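Local coordinates for protein lipoxygenase (Cyanothece sp., PDB 5EK8) that probably catalyses the dioxygenation of polyunsaturated fatty acids at a non-heme iron, as a 9R-lipoxygenase with a PLAT domain, at residues V124-D129 and I383-T388; A342-R347 and N603-P608; S578-G581 and A585-S588. One frame throughout, in Å; residues are numbered along the deposited sequence.

Interaction 1 lies at the partly buried seam between a strand of the beta domain and a helix of the catalytic domain; interactions 2 and 3 are buried within the catalytic domain, on the other side of the chain's centre. Interactions 1 and 2 use consecutive helices, 383-391 and 337-377, yet their centres are 46 Å apart. Interactions 2 and 3 are neighbours, centres 10 Å apart, and a probable hydrogen bond from Arg347 NE to Tyr586 O joins them. Their chemistry differs with place: aliphatic groups dominate interaction 1, a guanidinium meets methyl groups in interaction 2, and in interaction 3 an amide ties a loop to a helical carbonyl.

Interaction 1 of 3, residues V124-D129 and I383-T388; sequences VTFDSD and IRLMLT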
ATOM      1  N   VAL A 124      13.450  15.154  -4.097  1.00 63.50           N
ATOM      2  CA  VAL A 124      14.851  15.292  -3.724  1.00 62.48           C
ATOM      3  C   VAL A 124      15.611  14.004  -4.006  1.00 62.05           C
ATOM      4  O   VAL A 124      15.170  12.915  -3.643  1.00 61.79           O
ATOM      5  CB  VAL A 124      15.010  15.673  -2.243  1.00 63.84           C
ATOM      6  CG1 VAL A 124      16.475  15.941  -1.919  1.00 66.66           C
ATOM      7  CG2 VAL A 124      14.167  16.894  -1.928  1.00 63.77           C
ATOM      8  N   THR A 125      16.753  14.146  -4.667  1.00 63.08           N
ATOM      9  CA  THR A 125      17.606  13.022  -5.025  1.00 60.67           C
ATOM     10  C   THR A 125      18.997  13.263  -4.437  1.00 60.96           C
ATOM     11  O   THR A 125      19.404  14.408  -4.261  1.00 61.26           O
ATOM     12  CB  THR A 125      17.657  12.845  -6.570  1.00 60.43           C
ATOM     13  OG1 THR A 125      16.497  12.125  -7.006  1.00 55.17           O
ATOM     14  CG2 THR A 125      18.899  12.093  -7.025  1.00 63.99           C
ATOM     15  N   PHE A 126      19.711  12.195  -4.092  1.00 61.17           N
ATOM     16  CA  PHE A 126      21.091  12.333  -3.633  1.00 66.27           C
ATOM     17  C   PHE A 126      22.089  11.974  -4.735  1.00 71.51           C
ATOM     18  O   PHE A 126      21.961  10.943  -5.397  1.00 72.48           O
ATOM     19  CB  PHE A 126      21.326  11.473  -2.393  1.00 65.07           C
ATOM     20  CG  PHE A 126      20.421  11.816  -1.257  1.00 68.14           C
ATOM     21  CD1 PHE A 126      20.514  13.049  -0.635  1.00 71.47           C
ATOM     22  CD2 PHE A 126      19.462  10.920  -0.820  1.00 68.94           C
ATOM     23  CE1 PHE A 126      19.674  13.383   0.410  1.00 70.93           C
ATOM     24  CE2 PHE A 126      18.617  11.245   0.226  1.00 68.91           C
ATOM     25  CZ  PHE A 126      18.724  12.480   0.844  1.00 68.84           C
ATOM     26  N   ASP A 127      23.080  12.842  -4.928  1.00 74.85           N
ATOM     27  CA  ASP A 127      24.048  12.676  -6.008  1.00 79.17           C
ATOM     28  C   ASP A 127      25.167  11.717  -5.622  1.00 82.45           C
ATOM     29  O   ASP A 127      25.030  10.934  -4.681  1.00 80.80           O
ATOM     30  CB  ASP A 127      24.635  14.034  -6.417  1.00 80.77           C
ATOM     31  CG  ASP A 127      25.433  14.693  -5.303  1.00 84.78           C
ATOM     32  OD1 ASP A 127      25.311  14.260  -4.140  1.00 86.10           O
ATOM     33  OD2 ASP A 127      26.180  15.652  -5.592  1.00 86.83           O
ATOM     34  N   SER A 128      26.270  11.791  -6.363  1.00 91.25           N
ATOM     35  CA  SER A 128      27.429  10.937  -6.133  1.00 94.96           C
ATOM     36  C   SER A 128      28.020  11.149  -4.746  1.00 94.80           C
ATOM     37  O   SER A 128      28.397  10.190  -4.071  1.00 94.89           O
ATOM     38  CB  SER A 128      28.496  11.195  -7.200  1.00 99.36           C
ATOM     39  OG  SER A 128      29.755  10.666  -6.815  1.00104.28           O
ATOM     40  N   ASP A 129      28.096  12.407  -4.323  1.00 91.54           N
ATOM     41  CA  ASP A 129      28.701  12.736  -3.038  1.00 90.89           C
ATOM     42  C   ASP A 129      27.654  13.008  -1.965  1.00 85.36           C
ATOM     43  O   ASP A 129      27.863  13.846  -1.087  1.00 83.02           O
ATOM     44  CB  ASP A 129      29.634  13.942  -3.174  1.00 94.28           C
ATOM     45  CG  ASP A 129      30.900  13.616  -3.941  1.00 96.88           C
ATOM     46  OD1 ASP A 129      31.765  12.903  -3.386  1.00 97.46           O
ATOM     47  OD2 ASP A 129      31.035  14.077  -5.095  1.00 98.34           O
ATOM     48  N   ILE A 383      12.171  15.848   7.685  1.00 52.06           N
ATOM     49  CA  ILE A 383      11.401  14.613   7.814  1.00 51.09           C
ATOM     50  C   ILE A 383      10.819  14.189   6.457  1.00 50.68           C
ATOM     51  O   ILE A 383      10.643  12.995   6.188  1.00 50.59           O
ATOM     52  CB  ILE A 383      10.281  14.767   8.862  1.00 50.47           C
ATOM     53  CG1 ILE A 383      10.895  14.890  10.255  1.00 48.65           C
ATOM     54  CG2 ILE A 383       9.339  13.576   8.842  1.00 51.46           C
ATOM     55  CD1 ILE A 383      11.696  13.675  10.664  1.00 46.26           C
ATOM     56  N   ARG A 384      10.550  15.170   5.600  1.00 49.42           N
ATOM     57  CA  ARG A 384      10.175  14.901   4.214  1.00 55.46           C
ATOM     58  C   ARG A 384      11.162  13.945   3.548  1.00 59.88           C
ATOM     59  O   ARG A 384      10.785  12.880   3.049  1.00 59.14           O
ATOM     60  CB  ARG A 384      10.112  16.199   3.414  1.00 57.14           C
ATOM     61  CG  ARG A 384      10.073  15.978   1.912  1.00 59.89           C
ATOM     62  CD  ARG A 384      10.826  17.074   1.182  1.00 62.15           C
ATOM     63  NE  ARG A 384      10.320  17.265  -0.172  1.00 61.35           N
ATOM     64  CZ  ARG A 384      10.572  18.335  -0.914  1.00 63.55           C
ATOM     65  NH1 ARG A 384      10.062  18.432  -2.134  1.00 66.43           N
ATOM     66  NH2 ARG A 384      11.330  19.312  -0.433  1.00 63.70           N
ATOM     67  N   LEU A 385      12.435  14.334   3.581  1.00 60.58           N
ATOM     68  CA  LEU A 385      13.525  13.551   3.010  1.00 56.79           C
ATOM     69  C   LEU A 385      13.553  12.132   3.557  1.00 55.70           C
ATOM     70  O   LEU A 385      14.080  11.217   2.923  1.00 61.04           O
ATOM     71  CB  LEU A 385      14.867  14.238   3.284  1.00 55.33           C
ATOM     72  CG  LEU A 385      15.460  15.118   2.181  1.00 53.86           C
ATOM     73  CD1 LEU A 385      14.410  16.019   1.558  1.00 52.78           C
ATOM     74  CD2 LEU A 385      16.605  15.947   2.733  1.00 56.04           C
ATOM     75  N   MET A 386      12.974  11.955   4.736  1.00 52.71           N
ATOM     76  CA  MET A 386      12.971  10.663   5.394  1.00 50.42           C
ATOM     77  C   MET A 386      11.738   9.838   5.037  1.00 55.93           C
ATOM     78  O   MET A 386      11.818   8.611   4.936  1.00 61.33           O
ATOM     79  CB  MET A 386      13.061  10.858   6.902  1.00 47.44           C
ATOM     80  CG  MET A 386      12.721   9.636   7.718  1.00 48.32           C
ATOM     81  SD  MET A 386      12.939   9.967   9.469  1.00 79.22           S
ATOM     82  CE  MET A 386      12.445   8.396  10.146  1.00 44.66           C
ATOM     83  N   LEU A 387      10.611  10.511   4.811  1.00 53.59           N
ATOM     84  CA  LEU A 387       9.338   9.811   4.626  1.00 54.02           C
ATOM     85  C   LEU A 387       8.915   9.613   3.166  1.00 58.45           C
ATOM     86  O   LEU A 387       8.411   8.547   2.811  1.00 60.77           O
ATOM     87  CB  LEU A 387       8.225  10.544   5.374  1.00 55.16           C
ATOM     88  CG  LEU A 387       8.170  10.298   6.882  1.00 54.03           C
ATOM     89  CD1 LEU A 387       7.002  11.046   7.506  1.00 50.35           C
ATOM     90  CD2 LEU A 387       8.073   8.808   7.163  1.00 52.31           C
ATOM     91  N   THR A 388       9.116  10.629   2.330  1.00 57.08           N
ATOM     92  CA  THR A 388       8.671  10.575   0.934  1.00 57.36           C
ATOM     93  C   THR A 388       9.095   9.332   0.118  1.00 56.11           C
ATOM     94  O   THR A 388       8.266   8.780  -0.609  1.00 51.86           O
ATOM     95  CB  THR A 388       9.127  11.830   0.158  1.00 59.12           C
ATOM     96  OG1 THR A 388      10.440  12.209   0.582  1.00 63.65           O
ATOM     97  CG2 THR A 388       8.179  12.985   0.416  1.00 61.51           C
TER
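Val124 and Leu385 form the heart of a small apolar contact in which the end of strand 115-126 rests against helix 383-391. The strand and helix segments lie nearly perpendicular, at 84°, with axes 9.9 Å apart, so the strand meets the helix at a few side chains rather than along its length. Val124 directs its side chain toward the helix and crosses that of Leu385 at about a right angle. Leu385 CD1 is the methyl that does the touching; it lies nearest Val124 CG2, at 3.6 Å, with Val124 CG1 a little farther, at 4.0 Å. Farther along the strand Phe126 adds a looser flank, its CZ 4.4 Å from Leu385 CG, with the ring tilted to the leucine.

The pairing lies where the beta domain meets the helical catalytic domain, the two-part architecture of lipoxygenases: the strand belongs to an antiparallel sheet of the beta domain, probably the PLAT domain. The same methyl, Val124 CG2, also sits over the centre of one face of the Arg384 guanidinium, 3.9 Å above its plane. Arg384 gets there with CG anti to the backbone N (chi1 166°) and a bend at chi2, which together bring the planar group beside Val124. Around its rim the guanidinium makes weak hydrogen bonds, from NH1 to Asn122 OD1 on the same strand and from NH2 to Arg379 O, so its edge is polar while the valine lies on its face. On the helix itself, Thr388 OG1 donates to Arg384 O at 2.6 Å from above the carbonyl plane, and Leu387 N and Thr388 N also bond to that oxygen.

Interaction 2 of 3, residues A342-R347 and N603-P608; sequences AKRIFR and NIAPDP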
ATOM      1  N   ALA A 342      -9.285 -30.205   5.908  1.00 45.82           N
ATOM      2  CA  ALA A 342      -9.425 -29.162   6.920  1.00 44.15           C
ATOM      3  C   ALA A 342      -8.267 -28.169   6.829  1.00 45.95           C
ATOM      4  O   ALA A 342      -8.474 -26.949   6.866  1.00 43.91           O
ATOM      5  CB  ALA A 342      -9.498 -29.769   8.315  1.00 39.80           C
ATOM      6  N   LYS A 343      -7.049 -28.692   6.699  1.00 44.39           N
ATOM      7  CA  LYS A 343      -5.868 -27.836   6.606  1.00 42.06           C
ATOM      8  C   LYS A 343      -5.930 -26.936   5.373  1.00 40.91           C
ATOM      9  O   LYS A 343      -5.551 -25.758   5.425  1.00 39.49           O
ATOM     10  CB  LYS A 343      -4.590 -28.678   6.587  1.00 43.56           C
ATOM     11  CG  LYS A 343      -4.089 -29.067   7.966  1.00 44.94           C
ATOM     12  CD  LYS A 343      -2.788 -29.850   7.889  1.00 44.12           C
ATOM     13  CE  LYS A 343      -2.978 -31.170   7.157  1.00 48.29           C
ATOM     14  NZ  LYS A 343      -1.789 -32.062   7.283  1.00 50.36           N
ATOM     15  N   ARG A 344      -6.419 -27.484   4.266  1.00 44.64           N
ATOM     16  CA  ARG A 344      -6.566 -26.675   3.060  1.00 44.79           C
ATOM     17  C   ARG A 344      -7.605 -25.560   3.253  1.00 46.43           C
ATOM     18  O   ARG A 344      -7.380 -24.406   2.855  1.00 42.84           O
ATOM     19  CB  ARG A 344      -6.947 -27.553   1.869  1.00 38.96           C
ATOM     20  CG  ARG A 344      -7.062 -26.792   0.557  1.00 37.76           C
ATOM     21  CD  ARG A 344      -7.441 -27.733  -0.561  1.00 41.15           C
ATOM     22  NE  ARG A 344      -7.792 -27.035  -1.792  1.00 44.11           N
ATOM     23  CZ  ARG A 344      -8.501 -27.590  -2.770  1.00 51.14           C
ATOM     24  NH1 ARG A 344      -8.936 -28.838  -2.643  1.00 48.04           N
ATOM     25  NH2 ARG A 344      -8.782 -26.901  -3.868  1.00 57.13           N
ATOM     26  N   ILE A 345      -8.741 -25.910   3.860  1.00 45.73           N
ATOM     27  CA  ILE A 345      -9.797 -24.933   4.133  1.00 42.53           C
ATOM     28  C   ILE A 345      -9.275 -23.779   4.996  1.00 43.36           C
ATOM     29  O   ILE A 345      -9.485 -22.596   4.677  1.00 43.75           O
ATOM     30  CB  ILE A 345     -11.007 -25.585   4.828  1.00 36.47           C
ATOM     31  CG1 ILE A 345     -11.747 -26.499   3.850  1.00 33.35           C
ATOM     32  CG2 ILE A 345     -11.958 -24.519   5.343  1.00 32.17           C
ATOM     33  CD1 ILE A 345     -13.023 -27.083   4.401  1.00 33.43           C
ATOM     34  N   PHE A 346      -8.581 -24.128   6.078  1.00 37.78           N
ATOM     35  CA  PHE A 346      -7.916 -23.125   6.895  1.00 37.22           C
ATOM     36  C   PHE A 346      -7.008 -22.254   6.046  1.00 39.85           C
ATOM     37  O   PHE A 346      -7.035 -21.029   6.165  1.00 40.76           O
ATOM     38  CB  PHE A 346      -7.098 -23.764   8.013  1.00 39.62           C
ATOM     39  CG  PHE A 346      -6.439 -22.761   8.918  1.00 41.09           C
ATOM     40  CD1 PHE A 346      -7.117 -22.251  10.012  1.00 44.21           C
ATOM     41  CD2 PHE A 346      -5.152 -22.317   8.670  1.00 42.90           C
ATOM     42  CE1 PHE A 346      -6.520 -21.319  10.845  1.00 46.40           C
ATOM     43  CE2 PHE A 346      -4.551 -21.388   9.498  1.00 43.76           C
ATOM     44  CZ  PHE A 346      -5.235 -20.891  10.588  1.00 45.88           C
ATOM     45  N   ARG A 347      -6.200 -22.890   5.197  1.00 40.57           N
ATOM     46  CA  ARG A 347      -5.274 -22.157   4.333  1.00 37.53           C
ATOM     47  C   ARG A 347      -5.983 -21.109   3.481  1.00 34.61           C
ATOM     48  O   ARG A 347      -5.483 -19.999   3.302  1.00 32.85           O
ATOM     49  CB  ARG A 347      -4.509 -23.114   3.422  1.00 35.80           C
ATOM     50  CG  ARG A 347      -3.244 -23.668   4.026  1.00 36.91           C
ATOM     51  CD  ARG A 347      -2.353 -24.241   2.943  1.00 43.66           C
ATOM     52  NE  ARG A 347      -2.959 -25.378   2.250  1.00 46.00           N
ATOM     53  CZ  ARG A 347      -2.896 -26.633   2.683  1.00 46.05           C
ATOM     54  NH1 ARG A 347      -2.255 -26.915   3.811  1.00 44.07           N
ATOM     55  NH2 ARG A 347      -3.475 -27.604   1.992  1.00 46.40           N
ATOM     56  N   ASN A 603     -14.479 -29.365  -8.906  1.00 62.27           N
ATOM     57  CA  ASN A 603     -15.720 -28.788  -8.391  1.00 64.42           C
ATOM     58  C   ASN A 603     -15.496 -28.034  -7.087  1.00 58.96           C
ATOM     59  O   ASN A 603     -16.128 -27.012  -6.835  1.00 59.44           O
ATOM     60  CB  ASN A 603     -16.774 -29.877  -8.187  1.00 71.48           C
ATOM     61  CG  ASN A 603     -17.304 -30.421  -9.493  1.00 78.68           C
ATOM     62  OD1 ASN A 603     -16.906 -29.972 -10.567  1.00 84.25           O
ATOM     63  ND2 ASN A 603     -18.199 -31.397  -9.410  1.00 80.63           N
ATOM     64  N   ILE A 604     -14.597 -28.556  -6.261  1.00 56.61           N
ATOM     65  CA  ILE A 604     -14.195 -27.902  -5.020  1.00 51.87           C
ATOM     66  C   ILE A 604     -13.374 -26.648  -5.307  1.00 52.01           C
ATOM     67  O   ILE A 604     -13.629 -25.582  -4.754  1.00 52.44           O
ATOM     68  CB  ILE A 604     -13.366 -28.859  -4.130  1.00 49.30           C
ATOM     69  CG1 ILE A 604     -14.201 -30.071  -3.718  1.00 51.00           C
ATOM     70  CG2 ILE A 604     -12.830 -28.142  -2.915  1.00 51.14           C
ATOM     71  CD1 ILE A 604     -15.627 -29.727  -3.364  1.00 53.54           C
ATOM     72  N   ALA A 605     -12.390 -26.793  -6.187  1.00 54.96           N
ATOM     73  CA  ALA A 605     -11.465 -25.717  -6.528  1.00 51.12           C
ATOM     74  C   ALA A 605     -12.135 -24.599  -7.340  1.00 50.19           C
ATOM     75  O   ALA A 605     -13.259 -24.769  -7.816  1.00 52.37           O
ATOM     76  CB  ALA A 605     -10.283 -26.302  -7.289  1.00 46.65           C
ATOM     77  N   PRO A 606     -11.460 -23.439  -7.473  1.00 45.05           N
ATOM     78  CA  PRO A 606     -11.939 -22.372  -8.362  1.00 44.57           C
ATOM     79  C   PRO A 606     -12.251 -22.867  -9.776  1.00 49.34           C
ATOM     80  O   PRO A 606     -11.570 -23.764 -10.266  1.00 53.85           O
ATOM     81  CB  PRO A 606     -10.762 -21.393  -8.392  1.00 41.41           C
ATOM     82  CG  PRO A 606     -10.090 -21.576  -7.083  1.00 40.58           C
ATOM     83  CD  PRO A 606     -10.290 -23.008  -6.678  1.00 41.76           C
ATOM     84  N   ASP A 607     -13.261 -22.296 -10.425  1.00 51.26           N
ATOM     85  CA  ASP A 607     -13.537 -22.647 -11.810  1.00 52.27           C
ATOM     86  C   ASP A 607     -12.361 -22.142 -12.662  1.00 56.85           C
ATOM     87  O   ASP A 607     -11.592 -21.297 -12.196  1.00 58.06           O
ATOM     88  CB  ASP A 607     -14.900 -22.081 -12.263  1.00 50.35           C
ATOM     89  CG  ASP A 607     -14.959 -20.557 -12.274  1.00 54.68           C
ATOM     90  OD1 ASP A 607     -16.091 -20.019 -12.253  1.00 55.38           O
ATOM     91  OD2 ASP A 607     -13.902 -19.892 -12.315  1.00 55.54           O
ATOM     92  N   PRO A 608     -12.201 -22.669 -13.892  1.00 54.78           N
ATOM     93  CA  PRO A 608     -11.035 -22.356 -14.732  1.00 52.55           C
ATOM     94  C   PRO A 608     -10.648 -20.874 -14.788  1.00 51.23           C
ATOM     95  O   PRO A 608      -9.470 -20.547 -14.616  1.00 48.84           O
ATOM     96  CB  PRO A 608     -11.474 -22.845 -16.112  1.00 54.37           C
ATOM     97  CG  PRO A 608     -12.342 -24.011 -15.815  1.00 56.22           C
ATOM     98  CD  PRO A 608     -13.065 -23.681 -14.530  1.00 55.39           C
TER
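Arg344 and Ala605 mark the nearest approach of the two backbones, their CA atoms still 10.8 Å apart, where helix 337-377 faces an irregular loop leading to helix 608-623. That distance is bridged by one long side chain. Arg344 points toward the loop with CG anti to the backbone N (chi1 -178°), and its chain stays extended from CG to NE, which delivers the guanidinium to the loop end-on. Its two terminal nitrogens then meet different methyl groups. NH2 lies 3.8 Å from Ala605 CB, which sits at the edge of the guanidinium, in its plane. NH1 is 4.0 Å from Ile604 CG2, which approaches at an oblique angle.

The helix belongs to the catalytic core and farther along carries His359 and His364, two of the iron ligands, while the segment described here is away from the metal. Elsewhere the arginine side chain touches Leu591 and Glu599, and the loop is held in its own right, Ala605 O accepting from Arg592 NE. Just beyond the contact, Asp607 occupies the N-cap position of the next helix, OD2 taking the backbone N of Glu610. With a charged group meeting only aliphatic carbons here, the contact is one of van der Waals fit; segment 603-608 gives the guanidinium no hydrogen bond, so the contact would contribute packing rather than charge pairing.

Interaction 3 of 3, residues S578-G581 and A585-S588; sequences SDEG and AYNS
Glu580 and Asn587 meet through a backbone oxygen rather than through the carboxylate. The Asn587 side chain points toward the helix, and its ND2 donates to Glu580 O at 3.2 Å with an N-H...O angle of 142°. The acceptor lies close to the amide plane, but the amide nitrogen stands above the carbonyl plane, 52° out of it, so the bond misses the lone-pair directions. The Tyr586 ring presents its edge to the same oxygen, CD2 being 3.5 Å from Glu580 O. Tyr586 has CG anti to its own N, which brings the ring edge to that oxygen.

In the fold the chain doubles back, bringing the Gly581 and Asn587 CA atoms to 5.2 Å, so that a loop side chain bonds to the Glu580 carbonyl of helix 577-581. Gln614 NE2 of helix 608-623 bonds to both Gly581 O and Asn587 O, tying the two segments together. The Glu580 carboxylate is turned elsewhere, its plane 89° from the amide of Asn587 and well tilted from the tyrosine ring; OE1 makes a salt bridge with Arg253 of helix 247-256 and accepts from Met258 N. Replacing Asn587 with a leucine would probably leave Glu580 O without its amide donor and the return of the chain less firmly fixed to the helix. The other polar atom of the amide, Asn587 OD1, takes a weak hydrogen bond from Ser588 N at 3.0 Å. The Glu580 side chain is about 14 Å from the bound iron.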
ATOM      1  N   SER A 578       2.940 -15.558  -4.170  1.00 48.58           N
ATOM      2  CA  SER A 578       3.183 -16.747  -4.981  1.00 47.97           C
ATOM      3  C   SER A 578       3.434 -17.969  -4.117  1.00 44.89           C
ATOM      4  O   SER A 578       2.927 -19.054  -4.403  1.00 40.97           O
ATOM      5  CB  SER A 578       4.366 -16.536  -5.921  1.00 45.09           C
ATOM      6  OG  SER A 578       3.913 -16.372  -7.249  1.00 46.28           O
ATOM      7  N   ASP A 579       4.212 -17.779  -3.056  1.00 45.40           N
ATOM      8  CA  ASP A 579       4.604 -18.879  -2.182  1.00 47.99           C
ATOM      9  C   ASP A 579       3.412 -19.523  -1.494  1.00 50.53           C
ATOM     10  O   ASP A 579       3.440 -20.707  -1.165  1.00 54.06           O
ATOM     11  CB  ASP A 579       5.600 -18.397  -1.127  1.00 50.82           C
ATOM     12  CG  ASP A 579       6.865 -17.835  -1.735  1.00 51.84           C
ATOM     13  OD1 ASP A 579       7.060 -17.996  -2.957  1.00 57.72           O
ATOM     14  OD2 ASP A 579       7.669 -17.237  -0.990  1.00 49.38           O
ATOM     15  N   GLU A 580       2.363 -18.742  -1.275  1.00 51.22           N
ATOM     16  CA  GLU A 580       1.199 -19.254  -0.572  1.00 47.85           C
ATOM     17  C   GLU A 580       0.087 -19.656  -1.529  1.00 44.54           C
ATOM     18  O   GLU A 580      -0.614 -20.634  -1.292  1.00 45.00           O
ATOM     19  CB  GLU A 580       0.673 -18.219   0.427  1.00 42.44           C
ATOM     20  CG  GLU A 580       0.399 -18.798   1.801  1.00 37.87           C
ATOM     21  CD  GLU A 580       1.673 -19.200   2.530  1.00 40.95           C
ATOM     22  OE1 GLU A 580       2.634 -18.398   2.542  1.00 38.40           O
ATOM     23  OE2 GLU A 580       1.714 -20.321   3.088  1.00 43.33           O
ATOM     24  N   GLY A 581      -0.072 -18.907  -2.615  1.00 38.62           N
ATOM     25  CA  GLY A 581      -1.226 -19.092  -3.474  1.00 42.04           C
ATOM     26  C   GLY A 581      -0.950 -19.333  -4.943  1.00 45.35           C
ATOM     27  O   GLY A 581      -1.874 -19.293  -5.754  1.00 44.57           O
ATOM     28  N   ALA A 585      -3.958 -26.310  -6.232  1.00 49.92           N
ATOM     29  CA  ALA A 585      -4.317 -27.476  -5.432  1.00 49.09           C
ATOM     30  C   ALA A 585      -4.074 -27.231  -3.941  1.00 48.67           C
ATOM     31  O   ALA A 585      -4.707 -27.844  -3.077  1.00 44.94           O
ATOM     32  CB  ALA A 585      -3.540 -28.692  -5.901  1.00 40.00           C
ATOM     33  N   TYR A 586      -3.150 -26.322  -3.653  1.00 46.65           N
ATOM     34  CA  TYR A 586      -2.683 -26.093  -2.293  1.00 43.02           C
ATOM     35  C   TYR A 586      -3.419 -24.940  -1.619  1.00 40.66           C
ATOM     36  O   TYR A 586      -3.614 -24.938  -0.399  1.00 36.68           O
ATOM     37  CB  TYR A 586      -1.178 -25.825  -2.314  1.00 30.82           C
ATOM     38  CG  TYR A 586      -0.590 -25.409  -0.989  1.00 39.74           C
ATOM     39  CD1 TYR A 586      -0.401 -26.330   0.033  1.00 43.72           C
ATOM     40  CD2 TYR A 586      -0.211 -24.093  -0.761  1.00 37.84           C
ATOM     41  CE1 TYR A 586       0.141 -25.948   1.249  1.00 44.64           C
ATOM     42  CE2 TYR A 586       0.337 -23.703   0.447  1.00 40.57           C
ATOM     43  CZ  TYR A 586       0.515 -24.633   1.448  1.00 43.35           C
ATOM     44  OH  TYR A 586       1.052 -24.240   2.655  1.00 46.78           O
ATOM     45  N   ASN A 587      -3.838 -23.968  -2.419  1.00 40.53           N
ATOM     46  CA  ASN A 587      -4.467 -22.782  -1.871  1.00 42.12           C
ATOM     47  C   ASN A 587      -5.268 -21.974  -2.884  1.00 45.46           C
ATOM     48  O   ASN A 587      -4.998 -22.009  -4.081  1.00 47.15           O
ATOM     49  CB  ASN A 587      -3.407 -21.885  -1.238  1.00 40.16           C
ATOM     50  CG  ASN A 587      -3.878 -21.267   0.062  1.00 44.09           C
ATOM     51  OD1 ASN A 587      -5.071 -21.273   0.358  1.00 47.22           O
ATOM     52  ND2 ASN A 587      -2.944 -20.732   0.845  1.00 41.32           N
ATOM     53  N   SER A 588      -6.270 -21.260  -2.382  1.00 43.28           N
ATOM     54  CA  SER A 588      -7.053 -20.334  -3.189  1.00 41.49           C
ATOM     55  C   SER A 588      -7.751 -19.323  -2.280  1.00 45.37           C
ATOM     56  O   SER A 588      -7.667 -19.416  -1.052  1.00 44.04           O
ATOM     57  CB  SER A 588      -8.071 -21.084  -4.048  1.00 38.37           C
ATOM     58  OG  SER A 588      -8.843 -21.968  -3.259  1.00 39.90           O
TER